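Local coordinates for beta-galacturonidase (Eisenbergiella tayi, PDB 6NCW), which is a family 2 glycoside hydrolase that cleaves beta-galacturonides and may also have beta-glucuronidase activity, at residues Arg11-Ser17 against Gly141-Leu147. Numbering follows the deposited sequence.
Sequences RKTAELS and GVVLEEL
How an edge strand closes a sheet is well illustrated in the N-terminal beta-sandwich domain of this family 2 glycoside hydrolase. Strand 12-15 runs antiparallel to strand 142-147 (axes 4.6 Å apart at closest, 160° between directions), which pairs on its other side with strand 68-72. Arg11, just ahead of the strand, extends its side chain (chi1 and chi2 t, chi3 m) so that NH1 forms a salt bridge with Glu145 OE1 at 2.9 Å, while Leu147 CD2 lies over one guanidinium face. Glu145 also forms a salt bridge with Arg69 on strand 68-72, whereas Arg11, through Asp245, reaches towards the immunoglobulin-like domain. At Lys12, O accepts from Glu146 N at 2.8 Å, whereas a water bridges Lys12 N (3.0 Å) and Glu146 O (2.4 Å). Thr13 sits opposite Glu145 in a non-hydrogen-bonded pair, CA-CA 4.2 Å, its CG2 3.5 Å from Glu145 CG. Ala14 N donates to Leu144 O and Leu144 N to Ala14 O, both at 2.8 Å, as in an antiparallel hydrogen-bonded pair. Glu15 faces Val143, again non-hydrogen-bonded. Leu16 (phi/psi -85/-17) then leaves the extended conformation; its N bonds Val142 O at 2.8 Å and its CB packs on Val142 CG1 at 3.8 Å. Beyond it a side chain joins the main chain: Ser17 N makes a weak bond to Val142 O at 3.3 Å, and Ser17 OG (chi1 p) accepts from Val142 N at 2.9 Å and donates to Glu15 OE2 at 2.6 Å.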
loop_
_atom_site.group_PDB
_atom_site.type_symbol
_atom_site.label_atom_id
_atom_site.label_comp_id
_atom_site.label_asym_id
_atom_site.label_seq_id
_atom_site.Cartn_x
_atom_site.Cartn_y
_atom_site.Cartn_z
ATOM N N ARG A 11 1.142 49.679 -18.522
ATOM C CA ARG A 11 2.470 49.447 -17.971
ATOM C C ARG A 11 3.156 48.293 -18.699
ATOM O O ARG A 11 2.517 47.295 -19.045
ATOM C CB ARG A 11 2.382 49.157 -16.472
ATOM C CG ARG A 11 3.732 49.045 -15.764
ATOM C CD ARG A 11 3.547 48.656 -14.295
ATOM N NE ARG A 11 2.593 49.537 -13.630
ATOM C CZ ARG A 11 2.322 49.512 -12.329
ATOM N NH1 ARG A 11 2.927 48.636 -11.532
ATOM N NH2 ARG A 11 1.439 50.362 -11.824
ATOM N N LYS A 12 4.459 48.455 -18.957
ATOM C CA LYS A 12 5.268 47.406 -19.575
ATOM C C LYS A 12 5.686 46.421 -18.493
ATOM O O LYS A 12 6.408 46.797 -17.557
ATOM C CB LYS A 12 6.513 47.971 -20.265
ATOM C CG LYS A 12 6.397 49.388 -20.808
ATOM C CD LYS A 12 7.713 49.847 -21.481
ATOM C CE LYS A 12 7.732 51.372 -21.749
ATOM N NZ LYS A 12 7.995 52.210 -20.522
ATOM N N THR A 13 5.209 45.181 -18.600
ATOM C CA THR A 13 5.500 44.136 -17.631
ATOM C C THR A 13 5.861 42.856 -18.369
ATOM O O THR A 13 5.449 42.638 -19.509
ATOM C CB THR A 13 4.303 43.845 -16.688
ATOM O OG1 THR A 13 3.300 43.115 -17.400
ATOM C CG2 THR A 13 3.688 45.124 -16.167
ATOM N N ALA A 14 6.620 41.997 -17.695
ATOM C CA ALA A 14 6.986 40.699 -18.252
ATOM C C ALA A 14 7.264 39.730 -17.110
ATOM O O ALA A 14 7.923 40.091 -16.132
ATOM C CB ALA A 14 8.214 40.817 -19.165
ATOM N N GLU A 15 6.783 38.498 -17.241
ATOM C CA GLU A 15 6.986 37.498 -16.196
ATOM C C GLU A 15 8.404 36.944 -16.281
ATOM O O GLU A 15 8.813 36.414 -17.318
ATOM C CB GLU A 15 5.953 36.362 -16.303
ATOM C CG GLU A 15 5.823 35.576 -14.993
ATOM C CD GLU A 15 4.901 34.346 -15.042
ATOM O OE1 GLU A 15 3.950 34.309 -15.853
ATOM O OE2 GLU A 15 5.131 33.404 -14.232
ATOM N N LEU A 16 9.163 37.069 -15.194
ATOM C CA LEU A 16 10.454 36.402 -15.097
ATOM C C LEU A 16 10.356 34.960 -14.599
ATOM O O LEU A 16 11.329 34.194 -14.737
ATOM C CB LEU A 16 11.369 37.202 -14.177
ATOM C CG LEU A 16 11.722 38.579 -14.765
ATOM C CD1 LEU A 16 12.861 39.179 -13.978
ATOM C CD2 LEU A 16 12.088 38.439 -16.230
ATOM N N SER A 17 9.238 34.581 -13.988
ATOM C CA SER A 17 9.018 33.201 -13.577
ATOM C C SER A 17 8.417 32.425 -14.748
ATOM O O SER A 17 8.430 32.897 -15.891
ATOM C CB SER A 17 8.121 33.145 -12.346
ATOM O OG SER A 17 7.000 33.984 -12.519
ATOM N N GLY A 141 5.316 33.590 -8.327
ATOM C CA GLY A 141 5.882 34.173 -9.534
ATOM C C GLY A 141 6.728 35.414 -9.297
ATOM O O GLY A 141 6.830 35.946 -8.189
ATOM N N VAL A 142 7.355 35.875 -10.390
ATOM C CA VAL A 142 8.238 37.041 -10.399
ATOM C C VAL A 142 7.924 37.874 -11.636
ATOM O O VAL A 142 7.793 37.332 -12.742
ATOM C CB VAL A 142 9.730 36.651 -10.392
ATOM C CG1 VAL A 142 10.610 37.886 -10.468
ATOM C CG2 VAL A 142 10.081 35.832 -9.156
ATOM N N VAL A 143 7.799 39.189 -11.453
ATOM C CA VAL A 143 7.350 40.090 -12.512
ATOM C C VAL A 143 8.316 41.263 -12.617
ATOM O O VAL A 143 8.626 41.906 -11.607
ATOM C CB VAL A 143 5.922 40.614 -12.267
ATOM C CG1 VAL A 143 5.526 41.586 -13.383
ATOM C CG2 VAL A 143 4.939 39.468 -12.225
ATOM N N LEU A 144 8.780 41.544 -13.839
ATOM C CA LEU A 144 9.577 42.731 -14.142
ATOM C C LEU A 144 8.686 43.781 -14.797
ATOM O O LEU A 144 8.017 43.494 -15.790
ATOM C CB LEU A 144 10.742 42.402 -15.076
ATOM C CG LEU A 144 11.467 43.637 -15.669
ATOM C CD1 LEU A 144 12.278 44.381 -14.616
ATOM C CD2 LEU A 144 12.357 43.256 -16.871
ATOM N N GLU A 145 8.682 44.985 -14.236
ATOM C CA GLU A 145 7.894 46.100 -14.735
ATOM C C GLU A 145 8.823 47.269 -15.025
ATOM O O GLU A 145 9.693 47.594 -14.211
ATOM C CB GLU A 145 6.833 46.528 -13.725
ATOM C CG GLU A 145 5.833 45.442 -13.368
ATOM C CD GLU A 145 4.901 45.888 -12.266
ATOM O OE1 GLU A 145 5.227 46.910 -11.631
ATOM O OE2 GLU A 145 3.859 45.233 -12.028
ATOM N N GLU A 146 8.640 47.888 -16.183
ATOM C CA GLU A 146 9.386 49.077 -16.564
ATOM C C GLU A 146 8.484 50.280 -16.337
ATOM O O GLU A 146 7.381 50.345 -16.886
ATOM C CB GLU A 146 9.876 48.978 -18.010
ATOM C CG GLU A 146 11.180 48.179 -18.090
ATOM C CD GLU A 146 11.751 48.009 -19.487
ATOM O OE1 GLU A 146 12.322 48.984 -20.035
ATOM O OE2 GLU A 146 11.653 46.879 -20.024
ATOM N N LEU A 147 8.930 51.197 -15.485
ATOM C CA LEU A 147 8.110 52.309 -15.031
ATOM C C LEU A 147 8.560 53.615 -15.678
ATOM O O LEU A 147 9.627 53.710 -16.300
ATOM C CB LEU A 147 8.181 52.440 -13.511
ATOM C CG LEU A 147 7.822 51.177 -12.717
ATOM C CD1 LEU A 147 8.065 51.425 -11.252
ATOM C CD2 LEU A 147 6.370 50.810 -12.966
HETATM O O HOH W 1 5.470 51.125 -18.138
#